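Argininosuccinate lyase (Chelativorans sp., PDB 6RXA) probably catalyses reversible carbon–nitrogen bond cleavage that releases fumarate, as a member of the aspartase/fumarase superfamily, and is known as EDDS lyase. Local coordinates at residues V142-M154 against I166-L179. The protein carries 2 engineered substitutions. Residues are numbered along the deposited sequence; the frame is centred on the assembly and turned at random.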
# COMPACT_ATOMS: atom_id res chain seq x y z
N VAL A 142 12.15 28.28 -0.16
CA VAL A 142 12.45 27.92 1.23
C VAL A 142 13.71 28.63 1.71
O VAL A 142 13.73 29.23 2.79
CB VAL A 142 12.58 26.39 1.33
CG1 VAL A 142 13.25 25.95 2.62
CG2 VAL A 142 11.21 25.73 1.18
N VAL A 143 14.79 28.56 0.93
CA VAL A 143 16.06 29.14 1.35
C VAL A 143 15.98 30.67 1.36
O VAL A 143 16.48 31.32 2.28
CB VAL A 143 17.20 28.65 0.44
CG1 VAL A 143 18.50 29.37 0.76
CG2 VAL A 143 17.39 27.16 0.59
N HIS A 144 15.35 31.25 0.34
CA HIS A 144 15.25 32.70 0.27
C HIS A 144 14.37 33.24 1.39
O HIS A 144 14.65 34.31 1.95
CB HIS A 144 14.77 33.12 -1.12
CG HIS A 144 15.65 32.62 -2.23
ND1 HIS A 144 15.34 32.77 -3.56
CD2 HIS A 144 16.84 31.96 -2.19
CE1 HIS A 144 16.29 32.22 -4.30
NE2 HIS A 144 17.21 31.72 -3.49
N LYS A 145 13.32 32.50 1.76
CA LYS A 145 12.52 32.85 2.93
C LYS A 145 13.34 32.75 4.21
O LYS A 145 13.30 33.64 5.06
CB LYS A 145 11.27 31.96 2.99
CG LYS A 145 10.20 32.38 4.00
CD LYS A 145 9.40 33.60 3.56
CE LYS A 145 8.12 33.74 4.37
NZ LYS A 145 7.26 34.83 3.83
N ALA A 146 14.11 31.67 4.36
CA ALA A 146 14.94 31.51 5.55
C ALA A 146 15.87 32.70 5.74
O ALA A 146 16.08 33.16 6.87
CB ALA A 146 15.76 30.23 5.46
N ALA A 147 16.43 33.21 4.64
CA ALA A 147 17.41 34.28 4.73
C ALA A 147 16.84 35.55 5.33
O ALA A 147 17.60 36.37 5.85
CB ALA A 147 17.98 34.55 3.34
N ASP A 148 15.52 35.74 5.26
CA ASP A 148 14.87 36.91 5.84
C ASP A 148 14.42 36.68 7.27
O ASP A 148 13.83 37.59 7.87
CB ASP A 148 13.65 37.30 5.00
CG ASP A 148 14.03 37.97 3.69
OD1 ASP A 148 15.18 38.46 3.57
OD2 ASP A 148 13.17 38.01 2.80
N HIS A 149 14.68 35.50 7.84
CA HIS A 149 14.12 35.13 9.14
C HIS A 149 15.16 34.56 10.09
O HIS A 149 14.83 33.73 10.94
CB HIS A 149 12.91 34.22 8.97
CG HIS A 149 11.75 34.94 8.40
ND1 HIS A 149 10.96 35.79 9.15
CD2 HIS A 149 11.29 35.03 7.13
CE1 HIS A 149 10.05 36.34 8.38
NE2 HIS A 149 10.22 35.89 7.14
N LEU A 150 16.40 35.05 10.02
CA LEU A 150 17.44 34.59 10.92
C LEU A 150 17.19 35.05 12.35
O LEU A 150 17.75 34.45 13.28
CB LEU A 150 18.79 35.14 10.46
CG LEU A 150 19.27 34.66 9.09
CD1 LEU A 150 20.56 35.37 8.68
CD2 LEU A 150 19.47 33.16 9.09
N ASP A 151 16.42 36.12 12.52
CA ASP A 151 16.13 36.68 13.83
C ASP A 151 14.70 36.40 14.28
O ASP A 151 14.25 36.97 15.29
CB ASP A 151 16.33 38.20 13.84
CG ASP A 151 17.76 38.61 13.58
OD1 ASP A 151 18.68 37.85 13.94
OD2 ASP A 151 17.97 39.71 13.02
N THR A 152 13.95 35.59 13.54
CA THR A 152 12.53 35.36 13.86
C THR A 152 12.45 34.22 14.87
O THR A 152 12.22 33.06 14.54
CB THR A 152 11.76 35.06 12.58
OG1 THR A 152 11.88 36.18 11.70
CG2 THR A 152 10.29 34.82 12.87
N VAL A 153 12.63 34.58 16.15
CA VAL A 153 12.61 33.58 17.21
C VAL A 153 11.23 32.95 17.34
O VAL A 153 10.20 33.63 17.29
CB VAL A 153 13.09 34.21 18.53
CG1 VAL A 153 12.17 35.32 18.98
CG2 VAL A 153 13.20 33.15 19.63
N MET A 154 11.21 31.63 17.51
CA MET A 154 9.96 30.88 17.62
C MET A 154 10.33 29.54 18.23
O MET A 154 11.51 29.16 18.26
CB MET A 154 9.29 30.69 16.27
CG MET A 154 9.99 29.68 15.37
SD MET A 154 9.11 29.45 13.80
CE MET A 154 9.85 27.90 13.25
N ILE A 166 14.06 28.21 18.57
CA ILE A 166 14.83 28.24 17.33
C ILE A 166 14.49 29.54 16.61
O ILE A 166 14.02 30.50 17.23
CB ILE A 166 14.51 27.01 16.45
CG1 ILE A 166 13.03 26.98 16.08
CG2 ILE A 166 14.90 25.73 17.16
CD1 ILE A 166 12.73 26.15 14.83
N THR A 167 14.71 29.57 15.30
CA THR A 167 14.19 30.66 14.47
C THR A 167 13.46 30.05 13.28
O THR A 167 13.67 28.89 12.92
CB THR A 167 15.30 31.56 13.94
OG1 THR A 167 16.10 30.81 13.01
CG2 THR A 167 16.17 32.08 15.07
N LEU A 168 12.59 30.85 12.66
CA LEU A 168 11.93 30.40 11.44
C LEU A 168 12.95 30.05 10.36
O LEU A 168 12.76 29.08 9.62
CB LEU A 168 10.93 31.45 10.97
CG LEU A 168 10.17 31.16 9.67
CD1 LEU A 168 9.42 29.84 9.75
CD2 LEU A 168 9.22 32.30 9.37
N GLY A 169 14.04 30.82 10.26
CA GLY A 169 15.09 30.47 9.32
C GLY A 169 15.67 29.09 9.55
O GLY A 169 15.91 28.33 8.61
N HIS A 170 15.97 28.77 10.81
CA HIS A 170 16.50 27.45 11.15
C HIS A 170 15.54 26.34 10.73
O HIS A 170 15.96 25.33 10.16
CB HIS A 170 16.76 27.42 12.65
CG HIS A 170 17.22 26.11 13.17
ND1 HIS A 170 16.45 25.34 14.02
CD2 HIS A 170 18.37 25.41 12.97
CE1 HIS A 170 17.11 24.23 14.31
NE2 HIS A 170 18.27 24.25 13.69
N TYR A 171 14.25 26.52 11.01
CA TYR A 171 13.26 25.52 10.61
C TYR A 171 13.26 25.32 9.09
O TYR A 171 13.28 24.18 8.60
CB TYR A 171 11.86 25.94 11.10
CG TYR A 171 10.81 24.94 10.67
CD1 TYR A 171 10.20 25.03 9.43
CD2 TYR A 171 10.47 23.87 11.48
CE1 TYR A 171 9.29 24.10 9.01
CE2 TYR A 171 9.54 22.92 11.07
CZ TYR A 171 8.96 23.05 9.83
OH TYR A 171 8.04 22.12 9.39
N LEU A 172 13.21 26.42 8.33
CA LEU A 172 13.18 26.32 6.88
C LEU A 172 14.41 25.62 6.33
O LEU A 172 14.32 24.91 5.33
CB LEU A 172 12.98 27.70 6.25
CG LEU A 172 11.59 28.26 6.51
CD1 LEU A 172 11.54 29.76 6.19
CD2 LEU A 172 10.55 27.52 5.67
N MET A 173 15.56 25.75 6.99
CA MET A 173 16.74 25.07 6.50
C MET A 173 16.69 23.57 6.73
O MET A 173 17.40 22.84 6.05
CB MET A 173 18.01 25.72 7.03
CG MET A 173 18.20 27.14 6.48
SD MET A 173 18.01 27.32 4.70
CE MET A 173 19.44 26.42 4.13
N ALA A 174 15.84 23.07 7.65
CA ALA A 174 15.60 21.64 7.69
C ALA A 174 14.94 21.18 6.40
O ALA A 174 15.33 20.16 5.81
CB ALA A 174 14.72 21.28 8.89
N ILE A 175 13.95 21.95 5.95
CA ILE A 175 13.27 21.63 4.69
C ILE A 175 14.26 21.68 3.53
O ILE A 175 14.26 20.81 2.67
CB ILE A 175 12.07 22.57 4.50
CG1 ILE A 175 11.12 22.53 5.71
CG2 ILE A 175 11.34 22.22 3.21
CD1 ILE A 175 10.53 21.18 6.03
N SER A 176 15.16 22.67 3.53
CA SER A 176 16.14 22.75 2.45
C SER A 176 17.00 21.49 2.38
O SER A 176 17.29 20.99 1.29
CB SER A 176 17.01 24.01 2.60
OG SER A 176 17.99 24.06 1.56
N GLU A 177 17.42 20.97 3.53
CA GLU A 177 18.27 19.77 3.55
C GLU A 177 17.49 18.55 3.08
O GLU A 177 18.02 17.71 2.35
CB GLU A 177 18.87 19.60 4.95
CG GLU A 177 19.95 18.51 5.05
CD GLU A 177 20.84 18.62 6.28
OE1 GLU A 177 20.75 19.61 7.03
OE2 GLU A 177 21.67 17.70 6.47
N ASN A 178 16.21 18.44 3.49
CA ASN A 178 15.32 17.41 2.96
C ASN A 178 15.26 17.47 1.44
O ASN A 178 15.38 16.44 0.75
CB ASN A 178 13.93 17.62 3.56
CG ASN A 178 12.83 16.82 2.83
OD1 ASN A 178 12.47 17.13 1.69
ND2 ASN A 178 12.28 15.81 3.51
N LEU A 179 15.09 18.67 0.90
CA LEU A 179 14.94 18.83 -0.53
C LEU A 179 16.23 18.54 -1.27
O LEU A 179 16.20 18.01 -2.38
CB LEU A 179 14.45 20.25 -0.83
CG LEU A 179 13.06 20.56 -0.32
CD1 LEU A 179 12.68 22.02 -0.55
CD2 LEU A 179 12.02 19.65 -0.98
O HOH W 1 18.64 31.84 12.79
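Ile166 pairs with Met154 at the base of an antiparallel hairpin, its N reaching Met154 O at 2.7 Å, nearly straight, while Met154 N returns a bond to Ile166 O from 45° above that carbonyl's plane. The Ile166 CD1 methyl meets Met154 CE. Thr167 N-caps helix 168-193: with chi1 67°, OG1 sits between its backbone N and carbonyl carbon, accepts from His170 N and donates to a water that in turn donates to Leu150 O. With alanine at Thr167, the His170 N-H would probably lose its side-chain acceptor and the water one partner. Leu168 N bonds to Thr152 O, and its CD2 sits over one face of the His149 ring, 3.9 Å from the centroid; His149 ND1 and Thr152 OG1 share a hydrogen bond that fixes the ring's turn. Gly169 N bonds to His149 O; a CB on Gly169 would crowd Ala146 O and His149 O. Tyr171 CB receives Met154 CE at 3.5 Å. Leu172 CB and Met173 SD flank the Ala146 methyl, and Val142 sits as a knob among Leu172, Ile175, Ser176 and Leu179. Axes of segments 142-147 and 168-179 run nearly antiparallel (164°), approaching to 8.2 Å. In this buried helix–hairpin–helix unit of the lyase region, where Trp262 of helix 236-262 covers Met154 and Leu168, polar bonds tie the 149-152 turn to the helix start, and farther along apolar packing takes over.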